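Local structure of cysteine hydrolase (3IRV) at residues Val28-Val33 and Lys44-Ile49; Gln51-Leu56 and Ser171-Ala176; Ala59-Ala62 and Met66-Tyr69; Asp113-Asp118 and Asp131-Ala136. The protein probably acts as a hydrolase of the isochorismatase family, one of the cysteine hydrolases. All coordinates share one frame; numbering follows the deposited sequence.

Contact 1: residues Val28-Val33 and Lys44-Ile49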
loop_
_atom_site.group_PDB
_atom_site.type_symbol
_atom_site.label_atom_id
_atom_site.label_comp_id
_atom_site.label_asym_id
_atom_site.label_seq_id
_atom_site.Cartn_x
_atom_site.Cartn_y
_atom_site.Cartn_z
ATOM N N VAL A 28 -10.816 0.817 11.124
ATOM C CA VAL A 28 -9.373 1.014 11.245
ATOM C C VAL A 28 -9.012 2.196 12.143
ATOM O O VAL A 28 -9.294 3.360 11.789
ATOM C CB VAL A 28 -8.740 1.218 9.855
ATOM C CG1 VAL A 28 -7.204 1.335 9.979
ATOM C CG2 VAL A 28 -9.181 0.082 8.885
ATOM N N ASP A 29 -8.395 1.893 13.291
ATOM C CA ASP A 29 -7.682 2.870 14.117
ATOM C C ASP A 29 -8.535 4.090 14.516
ATOM O O ASP A 29 -8.043 5.227 14.530
ATOM C CB ASP A 29 -6.394 3.310 13.405
ATOM C CG ASP A 29 -5.371 2.179 13.322
ATOM O OD1 ASP A 29 -5.649 1.091 13.883
ATOM O OD2 ASP A 29 -4.328 2.381 12.669
ATOM N N MET A 30 -9.795 3.843 14.869
ATOM C CA MET A 30 -10.628 4.934 15.409
ATOM C C MET A 30 -10.343 5.158 16.905
ATOM O O MET A 30 -11.225 5.058 17.771
ATOM C CB MET A 30 -12.106 4.762 15.026
ATOM C CG MET A 30 -12.348 4.954 13.505
ATOM S SD MET A 30 -11.928 6.602 12.834
ATOM C CE MET A 30 -13.426 7.507 13.445
ATOM N N GLN A 31 -9.089 5.527 17.153
ATOM C CA GLN A 31 -8.530 5.669 18.495
ATOM C C GLN A 31 -8.459 7.140 18.858
ATOM O O GLN A 31 -8.371 8.028 17.972
ATOM C CB GLN A 31 -7.118 5.072 18.524
ATOM C CG GLN A 31 -7.081 3.555 18.300
ATOM C CD GLN A 31 -5.709 3.073 17.957
ATOM O OE1 GLN A 31 -5.367 2.982 16.771
ATOM N NE2 GLN A 31 -4.881 2.801 18.979
ATOM N N LYS A 32 -8.451 7.425 20.173
ATOM C CA LYS A 32 -8.430 8.842 20.603
ATOM C C LYS A 32 -7.226 9.631 20.063
ATOM O O LYS A 32 -7.336 10.823 19.759
ATOM C CB LYS A 32 -8.468 8.915 22.134
ATOM C CG LYS A 32 -9.745 8.336 22.689
ATOM C CD LYS A 32 -9.713 8.217 24.206
ATOM C CE LYS A 32 -11.116 8.090 24.740
ATOM N NZ LYS A 32 -11.174 7.500 26.111
ATOM N N VAL A 33 -6.074 8.964 19.927
ATOM C CA VAL A 33 -4.861 9.595 19.431
ATOM C C VAL A 33 -5.020 10.189 17.996
ATOM O O VAL A 33 -4.361 11.192 17.657
ATOM C CB VAL A 33 -3.669 8.600 19.543
ATOM C CG1 VAL A 33 -3.890 7.407 18.623
ATOM C CG2 VAL A 33 -2.323 9.286 19.305
ATOM N N LYS A 44 -8.185 15.754 11.601
ATOM C CA LYS A 44 -9.457 16.479 11.776
ATOM C C LYS A 44 -10.648 15.941 10.981
ATOM O O LYS A 44 -11.794 16.019 11.454
ATOM C CB LYS A 44 -9.288 17.989 11.545
ATOM C CG LYS A 44 -8.857 18.393 10.159
ATOM C CD LYS A 44 -8.823 19.933 10.084
ATOM C CE LYS A 44 -8.465 20.442 8.692
ATOM N NZ LYS A 44 -6.994 20.547 8.470
ATOM N N SER A 45 -10.392 15.338 9.810
ATOM C CA SER A 45 -11.492 14.794 8.995
ATOM C C SER A 45 -12.178 13.574 9.635
ATOM O O SER A 45 -13.252 13.159 9.201
ATOM C CB SER A 45 -10.968 14.440 7.607
ATOM O OG SER A 45 -9.963 13.438 7.715
ATOM N N THR A 46 -11.574 13.000 10.687
ATOM C CA THR A 46 -12.260 11.914 11.406
ATOM C C THR A 46 -13.625 12.351 11.948
ATOM O O THR A 46 -14.542 11.543 12.074
ATOM C CB THR A 46 -11.420 11.338 12.585
ATOM O OG1 THR A 46 -11.022 12.387 13.483
ATOM C CG2 THR A 46 -10.153 10.615 12.084
ATOM N N ALA A 47 -13.760 13.649 12.266
ATOM C CA ALA A 47 -15.029 14.136 12.833
ATOM C C ALA A 47 -16.204 13.799 11.915
ATOM O O ALA A 47 -17.289 13.432 12.385
ATOM C CB ALA A 47 -14.972 15.619 13.085
ATOM N N ASP A 48 -15.950 13.875 10.608
ATOM C CA ASP A 48 -16.985 13.677 9.584
ATOM C C ASP A 48 -17.338 12.224 9.276
ATOM O O ASP A 48 -18.333 11.953 8.578
ATOM C CB ASP A 48 -16.576 14.388 8.294
ATOM C CG ASP A 48 -16.434 15.884 8.492
ATOM O OD1 ASP A 48 -17.249 16.466 9.250
ATOM O OD2 ASP A 48 -15.495 16.460 7.916
ATOM N N ILE A 49 -16.543 11.288 9.790
ATOM C CA ILE A 49 -16.837 9.862 9.544
ATOM C C ILE A 49 -17.412 9.080 10.723
ATOM O O ILE A 49 -17.784 7.915 10.565
ATOM C CB ILE A 49 -15.613 9.085 8.953
ATOM C CG1 ILE A 49 -14.498 8.912 9.987
ATOM C CG2 ILE A 49 -15.077 9.821 7.739
ATOM C CD1 ILE A 49 -13.424 7.928 9.469
#
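M30 carries this contact, laying the end of its thioether chain against the side chain of I49 in the segment 44-49. The tight part is purely apolar. The methyl CE of M30 sits 3.9 Å from I49 CG1 and 4.0 Å from I49 CD1, while the sulfur M30 SD lies 3.9 Å from the same I49 CD1, so the last two atoms of one chain cross slantwise over the last two of the other. M30 gets there by bending at chi2 and chi3 (-62° and -77°), which swings its end toward the other segment although its CB does not point there. I49 answers with a straight outer chain, chi2 170°, holding CD1 forward. The looser part is at T46, where M30 CE stands 4.4 Å from both T46 CB and T46 O; the hydroxyl OG1 of T46 is taken up by V43 O. The other side of the segment, with K44, A47 and D48, is open to solvent. L108 and A175 add to the apolar surroundings. Just before M30, at the end of strand 23-28, D29 forms a salt bridge with K119 and touches C152, consistent with the Asp-Lys-Cys triad of this family. M30 is also the centre of an inverse gamma turn, where the chain leaves the strand. An unbranched methionine suits the place because its chain can bend to lay SD and CE on the more rigid I49. With dispersion and burial as its chemistry, the contact implies close fit rather than directional bonding between the segment 44-49 and the M30 turn.

Contact 2: residues Gln51-Leu56 and Ser171-Ala176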
loop_
_atom_site.group_PDB
_atom_site.type_symbol
_atom_site.label_atom_id
_atom_site.label_comp_id
_atom_site.label_asym_id
_atom_site.label_seq_id
_atom_site.Cartn_x
_atom_site.Cartn_y
_atom_site.Cartn_z
ATOM N N GLN A 51 -20.324 9.493 12.408
ATOM C CA GLN A 51 -21.750 9.187 12.197
ATOM C C GLN A 51 -22.001 8.053 11.170
ATOM O O GLN A 51 -22.729 7.100 11.482
ATOM C CB GLN A 51 -22.490 10.481 11.841
ATOM C CG GLN A 51 -23.988 10.421 11.981
ATOM C CD GLN A 51 -24.630 11.771 11.655
ATOM O OE1 GLN A 51 -25.448 11.881 10.737
ATOM N NE2 GLN A 51 -24.234 12.811 12.396
ATOM N N PRO A 52 -21.403 8.143 9.956
ATOM C CA PRO A 52 -21.583 7.005 9.041
ATOM C C PRO A 52 -21.094 5.677 9.607
ATOM O O PRO A 52 -21.751 4.659 9.394
ATOM C CB PRO A 52 -20.752 7.370 7.804
ATOM C CG PRO A 52 -20.108 8.656 8.076
ATOM C CD PRO A 52 -20.672 9.264 9.323
ATOM N N ILE A 53 -19.955 5.684 10.301
ATOM C CA ILE A 53 -19.499 4.434 10.932
ATOM C C ILE A 53 -20.522 3.924 11.980
ATOM O O ILE A 53 -20.831 2.718 12.027
ATOM C CB ILE A 53 -18.056 4.552 11.479
ATOM C CG1 ILE A 53 -17.090 4.830 10.314
ATOM C CG2 ILE A 53 -17.649 3.256 12.185
ATOM C CD1 ILE A 53 -15.693 5.044 10.743
ATOM N N GLN A 54 -21.088 4.828 12.791
ATOM C CA GLN A 54 -22.099 4.399 13.775
ATOM C C GLN A 54 -23.287 3.697 13.096
ATOM O O GLN A 54 -23.741 2.624 13.542
ATOM C CB GLN A 54 -22.597 5.609 14.565
ATOM C CG GLN A 54 -21.629 6.162 15.563
ATOM C CD GLN A 54 -22.179 7.399 16.258
ATOM O OE1 GLN A 54 -22.866 8.218 15.639
ATOM N NE2 GLN A 54 -21.850 7.555 17.545
ATOM N N LYS A 55 -23.772 4.286 12.005
ATOM C CA LYS A 55 -24.862 3.682 11.229
ATOM C C LYS A 55 -24.456 2.320 10.666
ATOM O O LYS A 55 -25.225 1.360 10.722
ATOM C CB LYS A 55 -25.296 4.616 10.099
ATOM C CG LYS A 55 -25.913 5.922 10.567
ATOM C CD LYS A 55 -26.348 6.726 9.351
ATOM C CE LYS A 55 -27.300 7.857 9.719
ATOM N NZ LYS A 55 -26.556 9.025 10.252
ATOM N N LEU A 56 -23.238 2.253 10.136
ATOM C CA LEU A 56 -22.698 1.022 9.583
ATOM C C LEU A 56 -22.660 -0.081 10.624
ATOM O O LEU A 56 -23.102 -1.215 10.345
ATOM C CB LEU A 56 -21.286 1.246 9.027
ATOM C CG LEU A 56 -20.581 -0.015 8.524
ATOM C CD1 LEU A 56 -21.325 -0.650 7.329
ATOM C CD2 LEU A 56 -19.142 0.352 8.168
ATOM N N SER A 171 -16.256 5.392 0.600
ATOM C CA SER A 171 -15.812 6.732 0.238
ATOM C C SER A 171 -16.089 7.805 1.290
ATOM O O SER A 171 -15.286 8.738 1.442
ATOM C CB SER A 171 -16.415 7.148 -1.105
ATOM O OG SER A 171 -17.815 7.137 -1.007
ATOM N N ASP A 172 -17.176 7.655 2.044
ATOM C CA ASP A 172 -17.549 8.684 3.016
ATOM C C ASP A 172 -17.242 8.264 4.465
ATOM O O ASP A 172 -17.703 8.906 5.428
ATOM C CB ASP A 172 -19.027 9.063 2.835
ATOM C CG ASP A 172 -19.978 7.909 3.124
ATOM O OD1 ASP A 172 -19.602 6.717 2.978
ATOM O OD2 ASP A 172 -21.137 8.191 3.506
ATOM N N ALA A 173 -16.461 7.190 4.627
ATOM C CA ALA A 173 -16.156 6.703 5.970
ATOM C C ALA A 173 -14.685 6.340 6.154
ATOM O O ALA A 173 -14.343 5.546 7.032
ATOM C CB ALA A 173 -17.076 5.557 6.373
ATOM N N ASN A 174 -13.818 6.959 5.358
ATOM C CA ASN A 174 -12.367 6.861 5.523
ATOM C C ASN A 174 -11.852 8.282 5.532
ATOM O O ASN A 174 -12.180 9.062 4.635
ATOM C CB ASN A 174 -11.727 6.072 4.362
ATOM C CG ASN A 174 -11.907 4.551 4.520
ATOM O OD1 ASN A 174 -11.144 3.902 5.240
ATOM N ND2 ASN A 174 -12.946 3.997 3.881
ATOM N N ALA A 175 -11.044 8.603 6.532
ATOM C CA ALA A 175 -10.573 9.984 6.750
ATOM C C ALA A 175 -9.090 10.142 6.440
ATOM O O ALA A 175 -8.278 9.402 6.983
ATOM C CB ALA A 175 -10.811 10.375 8.213
ATOM N N ALA A 176 -8.751 11.121 5.592
ATOM C CA ALA A 176 -7.363 11.388 5.242
ATOM C C ALA A 176 -6.830 12.632 5.963
ATOM O O ALA A 176 -7.602 13.435 6.507
ATOM C CB ALA A 176 -7.222 11.560 3.727
#
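The pyrrolidine ring of P52 meets two flat groups of D172, its peptide carbonyl and its carboxylate, both reached from the CB-CG side of the ring. CG lies 3.6 Å from D172 O, the closest approach between the segments, whereas the carboxylate stands farther off, with D172 OD2 4.4 Å from P52 CB. That carboxylate is turned to another task, for OD1 is hydrogen-bonded to T210 OG1. Proline is well placed in the first turn of helix 50-62, where its missing N-H costs no helical bond, and its own carbonyl accepts L56 N at 2.9 Å. The next residue, I53, adds a second apolar side chain: it has CG1 beside its backbone N and CD1 anti beyond it (chi1 -62°, chi2 176°), so the chain reaches outward from the helix. CG1 rests 4.0 Å from A173 CB, and CD1 is equally far, 4.0 Å, from A173 O. On the second segment the chain turns a corner at 171-173, between strands 166-170 and 174-175, which both pair in parallel with strand 141-147 of the central sheet of this alpha/beta fold. The first turns of helix 50-62 therefore meet the corner here. Alanine suits that corner: its single methyl rests against both helix residues, 4.3 Å from P52 CB, and lets the CA atoms of P52 and A173 come within 6.2 Å. N174 points away from the helix, and its ND2 bonds to L170 O and V144 O. T210, at the start of helix 210-220, touches both P52 and A173, and S171 packs on F184 of the second subunit.

Contact 3: residues Ala59-Ala62 and Met66-Tyr69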
loop_
_atom_site.group_PDB
_atom_site.type_symbol
_atom_site.label_atom_id
_atom_site.label_comp_id
_atom_site.label_asym_id
_atom_site.label_seq_id
_atom_site.Cartn_x
_atom_site.Cartn_y
_atom_site.Cartn_z
ATOM N N ALA A 59 -26.102 -1.402 11.585
ATOM C CA ALA A 59 -26.639 -2.317 10.555
ATOM C C ALA A 59 -25.926 -3.661 10.521
ATOM O O ALA A 59 -26.566 -4.708 10.397
ATOM C CB ALA A 59 -26.625 -1.684 9.191
ATOM N N ALA A 60 -24.601 -3.629 10.682
ATOM C CA ALA A 60 -23.793 -4.833 10.634
ATOM C C ALA A 60 -24.189 -5.777 11.775
ATOM O O ALA A 60 -24.460 -6.960 11.542
ATOM C CB ALA A 60 -22.301 -4.466 10.718
ATOM N N ARG A 61 -24.256 -5.247 12.998
ATOM C CA ARG A 61 -24.587 -6.093 14.142
ATOM C C ARG A 61 -25.998 -6.676 14.002
ATOM O O ARG A 61 -26.216 -7.839 14.333
ATOM C CB ARG A 61 -24.397 -5.350 15.464
ATOM C CG ARG A 61 -22.961 -4.876 15.697
ATOM C CD ARG A 61 -22.736 -4.517 17.162
ATOM N NE ARG A 61 -21.467 -3.808 17.347
ATOM C CZ ARG A 61 -21.350 -2.485 17.369
ATOM N NH1 ARG A 61 -22.437 -1.716 17.265
ATOM N NH2 ARG A 61 -20.145 -1.928 17.501
ATOM N N ALA A 62 -26.921 -5.885 13.449
ATOM C CA ALA A 62 -28.303 -6.348 13.227
ATOM C C ALA A 62 -28.368 -7.508 12.218
ATOM O O ALA A 62 -29.247 -8.390 12.303
ATOM C CB ALA A 62 -29.181 -5.188 12.771
ATOM N N MET A 66 -19.909 -9.610 11.216
ATOM C CA MET A 66 -18.878 -9.428 12.248
ATOM C C MET A 66 -18.241 -8.058 12.160
ATOM O O MET A 66 -17.944 -7.588 11.072
ATOM C CB MET A 66 -17.781 -10.507 12.128
ATOM C CG MET A 66 -16.604 -10.366 13.128
ATOM S SD MET A 66 -15.459 -11.803 13.186
ATOM C CE MET A 66 -15.365 -12.085 11.445
ATOM N N VAL A 67 -18.075 -7.414 13.316
ATOM C CA VAL A 67 -17.412 -6.129 13.408
ATOM C C VAL A 67 -16.051 -6.308 14.077
ATOM O O VAL A 67 -15.974 -6.849 15.189
ATOM C CB VAL A 67 -18.235 -5.149 14.261
ATOM C CG1 VAL A 67 -17.454 -3.883 14.523
ATOM C CG2 VAL A 67 -19.553 -4.830 13.549
ATOM N N ILE A 68 -15.003 -5.824 13.405
ATOM C CA ILE A 68 -13.618 -5.926 13.896
ATOM C C ILE A 68 -13.019 -4.536 13.992
ATOM O O ILE A 68 -13.041 -3.792 13.018
ATOM C CB ILE A 68 -12.751 -6.747 12.926
ATOM C CG1 ILE A 68 -13.353 -8.153 12.781
ATOM C CG2 ILE A 68 -11.281 -6.793 13.409
ATOM C CD1 ILE A 68 -12.793 -9.013 11.620
ATOM N N TYR A 69 -12.480 -4.188 15.155
ATOM C CA TYR A 69 -11.762 -2.922 15.309
ATOM C C TYR A 69 -10.269 -3.187 15.250
ATOM O O TYR A 69 -9.798 -4.123 15.878
ATOM C CB TYR A 69 -12.056 -2.309 16.673
ATOM C CG TYR A 69 -13.476 -1.869 16.893
ATOM C CD1 TYR A 69 -13.797 -0.506 16.825
ATOM C CD2 TYR A 69 -14.503 -2.798 17.229
ATOM C CE1 TYR A 69 -15.113 -0.057 17.060
ATOM C CE2 TYR A 69 -15.814 -2.359 17.457
ATOM C CZ TYR A 69 -16.110 -0.984 17.373
ATOM O OH TYR A 69 -17.433 -0.590 17.629
#
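This is a helix-to-strand contact across a tight connection: the end of helix 50-62 folds back on strand 66-72, which follows after three residues. With strand 23-28, the parallel neighbour of strand 66-72, the helix forms a beta-alpha-beta unit of the alpha/beta fold. V67 is the apolar centre. Its CG2 touches A60 CB at 4.0 Å and, at the same 4.0 Å, R61 CG, so one methyl is lodged between two successive helix residues. A small alanine lets the helix approach the sheet, and a beta-branched valine suits the strand while offering a compact surface. Against V67, R61 uses the root of its side chain, CG. The rest runs on extended (chi2 -164°, chi3 -168°), crossing the line of the Y69 side chain at about a right angle and setting the guanidinium beside the phenol end. The guanidinium and ring planes are only 19° apart, and each group meets the other at its edge: Y69 OH lies in the guanidinium plane, 3.0 Å from R61 NH2. The angle is too poor for a hydrogen bond. Both polar ends have partners elsewhere, R61 NH2 in a salt bridge with D114 OD2 and Y69 OH in a weak hydrogen bond to L108 O. On the other strand face, I68 turns to helix 130-136. The chemistry divides into an apolar base and a charged end: carbon packing seats the helix on the strand, while the positive end of R61, balanced by D114, lies beside a phenol oxygen whose partial negative charge probably makes the close approach favourable.

Contact 4: residues Asp113-Asp118 and Asp131-Ala136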
loop_
_atom_site.group_PDB
_atom_site.type_symbol
_atom_site.label_atom_id
_atom_site.label_comp_id
_atom_site.label_asym_id
_atom_site.label_seq_id
_atom_site.Cartn_x
_atom_site.Cartn_y
_atom_site.Cartn_z
ATOM N N ASP A 113 -19.547 -8.628 21.684
ATOM C CA ASP A 113 -19.311 -9.623 20.616
ATOM C C ASP A 113 -18.379 -9.154 19.506
ATOM O O ASP A 113 -18.041 -9.936 18.601
ATOM C CB ASP A 113 -20.620 -10.048 19.962
ATOM C CG ASP A 113 -21.454 -10.949 20.846
ATOM O OD1 ASP A 113 -20.915 -11.510 21.830
ATOM O OD2 ASP A 113 -22.660 -11.097 20.547
ATOM N N ASP A 114 -17.987 -7.883 19.548
ATOM C CA ASP A 114 -17.066 -7.361 18.523
ATOM C C ASP A 114 -15.667 -7.897 18.787
ATOM O O ASP A 114 -15.372 -8.342 19.903
ATOM C CB ASP A 114 -17.018 -5.844 18.572
ATOM C CG ASP A 114 -18.357 -5.176 18.224
ATOM O OD1 ASP A 114 -19.223 -5.826 17.609
ATOM O OD2 ASP A 114 -18.506 -3.979 18.544
ATOM N N VAL A 115 -14.820 -7.862 17.754
ATOM C CA VAL A 115 -13.447 -8.354 17.855
ATOM C C VAL A 115 -12.496 -7.163 17.794
ATOM O O VAL A 115 -12.696 -6.239 17.002
ATOM C CB VAL A 115 -13.095 -9.348 16.696
ATOM C CG1 VAL A 115 -11.741 -9.959 16.934
ATOM C CG2 VAL A 115 -14.115 -10.466 16.632
ATOM N N ILE A 116 -11.476 -7.172 18.652
ATOM C CA ILE A 116 -10.458 -6.131 18.643
ATOM C C ILE A 116 -9.130 -6.789 18.240
ATOM O O ILE A 116 -8.695 -7.752 18.879
ATOM C CB ILE A 116 -10.358 -5.408 20.008
ATOM C CG1 ILE A 116 -11.730 -4.758 20.338
ATOM C CG2 ILE A 116 -9.229 -4.374 19.954
ATOM C CD1 ILE A 116 -11.802 -4.086 21.733
ATOM N N VAL A 117 -8.507 -6.276 17.171
ATOM C CA VAL A 117 -7.224 -6.790 16.699
ATOM C C VAL A 117 -6.199 -5.672 16.793
ATOM O O VAL A 117 -6.417 -4.585 16.244
ATOM C CB VAL A 117 -7.336 -7.301 15.206
ATOM C CG1 VAL A 117 -5.964 -7.541 14.585
ATOM C CG2 VAL A 117 -8.220 -8.581 15.141
ATOM N N ASP A 118 -5.103 -5.932 17.510
ATOM C CA ASP A 118 -4.055 -4.922 17.697
ATOM C C ASP A 118 -2.927 -5.130 16.692
ATOM O O ASP A 118 -2.657 -6.253 16.277
ATOM C CB ASP A 118 -3.509 -4.961 19.128
ATOM C CG ASP A 118 -4.546 -4.536 20.176
ATOM O OD1 ASP A 118 -5.561 -3.906 19.825
ATOM O OD2 ASP A 118 -4.341 -4.852 21.362
ATOM N N ASP A 131 -6.145 -12.292 9.833
ATOM C CA ASP A 131 -6.422 -13.345 8.867
ATOM C C ASP A 131 -7.035 -14.576 9.538
ATOM O O ASP A 131 -7.909 -15.230 8.962
ATOM C CB ASP A 131 -5.158 -13.714 8.097
ATOM C CG ASP A 131 -5.458 -14.485 6.837
ATOM O OD1 ASP A 131 -6.212 -13.978 5.976
ATOM O OD2 ASP A 131 -4.949 -15.617 6.721
ATOM N N THR A 132 -6.591 -14.870 10.762
ATOM C CA THR A 132 -7.164 -16.011 11.509
ATOM C C THR A 132 -8.641 -15.738 11.821
ATOM O O THR A 132 -9.515 -16.579 11.552
ATOM C CB THR A 132 -6.382 -16.264 12.801
ATOM O OG1 THR A 132 -5.034 -16.647 12.486
ATOM C CG2 THR A 132 -7.068 -17.342 13.679
ATOM N N VAL A 133 -8.934 -14.540 12.331
ATOM C CA VAL A 133 -10.295 -14.160 12.685
ATOM C C VAL A 133 -11.235 -14.262 11.448
ATOM O O VAL A 133 -12.337 -14.815 11.522
ATOM C CB VAL A 133 -10.309 -12.767 13.338
ATOM C CG1 VAL A 133 -11.741 -12.234 13.533
ATOM C CG2 VAL A 133 -9.527 -12.800 14.675
ATOM N N LEU A 134 -10.762 -13.768 10.307
ATOM C CA LEU A 134 -11.595 -13.747 9.103
ATOM C C LEU A 134 -11.752 -15.152 8.538
ATOM O O LEU A 134 -12.865 -15.599 8.244
ATOM C CB LEU A 134 -10.954 -12.835 8.050
ATOM C CG LEU A 134 -10.899 -11.347 8.412
ATOM C CD1 LEU A 134 -10.121 -10.585 7.335
ATOM C CD2 LEU A 134 -12.343 -10.795 8.517
ATOM N N ARG A 135 -10.644 -15.869 8.375
ATOM C CA ARG A 135 -10.763 -17.194 7.736
ATOM C C ARG A 135 -11.461 -18.213 8.624
ATOM O O ARG A 135 -12.174 -19.067 8.116
ATOM C CB ARG A 135 -9.406 -17.735 7.265
ATOM C CG ARG A 135 -8.744 -16.891 6.158
ATOM C CD ARG A 135 -9.595 -16.810 4.874
ATOM N NE ARG A 135 -8.852 -16.162 3.785
ATOM C CZ ARG A 135 -9.348 -15.817 2.605
ATOM N NH1 ARG A 135 -10.622 -16.048 2.300
ATOM N NH2 ARG A 135 -8.544 -15.226 1.711
ATOM N N ALA A 136 -11.297 -18.092 9.951
ATOM C CA ALA A 136 -12.023 -18.994 10.876
ATOM C C ALA A 136 -13.548 -18.900 10.672
ATOM O O ALA A 136 -14.277 -19.896 10.841
ATOM C CB ALA A 136 -11.654 -18.677 12.319
#
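V115 and V133 reach toward each other tip to tip, each putting its CG1 forward, and the two methyls meet at 4.1 Å. Both side chains take the same first torsion, CG1 lying opposite the backbone N (chi1 -173° for V115 and 171° for V133), which sets the second methyl of each beside its own N. That second branch is what V133 turns to the next inward-facing strand residue: V133 CG2 lies 4.4 Å from V117 CG2, a looser touch than the first. One helix residue thus addresses two strand residues, a methyl for each, and does so because alternation along strand 115-119 puts V115 and V117 on the same face while I116 points to the other. The backbones stay well apart, with the CA atoms of V115 and V133 separated by 8.4 Å. Here helix 130-136 lies against a parallel sheet, in the connection from strand 115-119 to strand 141-147; since those strands are not neighbours, the chain crosses over strands 66-72 and 23-28 on its way. Accordingly V133 also touches M66 and I68 of strand 66-72, and L134 packs on I68. Valine serves both partners, as its beta branch favours the extended strand and its short, stiff side chain offers two methyls from the helix. Polar residues flank the valines and look elsewhere: at the end of the strand segment D118 forms salt bridges with R71 and R97. On the helix, R135 makes a cation-pi interaction with Y165.

How the contacts relate
From the N terminus, the chain leaves strand 23-28 and contact 1 closes the first loop, bringing 44-49 back to 28-33. Helix 50-62 follows, and its start opens contact 2, a span of over a hundred residues that ends at 171-176. Within that span contact 3 closes the short turn into strand 66-72, and contact 4 then closes the excursion from strand 115-119 to helix 130-136; these two lie in series and neither crosses another contact. Contacts 1 and 2 touch where S45 OG reaches A176 O, probably as a hydrogen bond. Contacts 3 and 4 join through neighbouring strands 66-72 and 115-119, their helices covering opposite faces of the sheet.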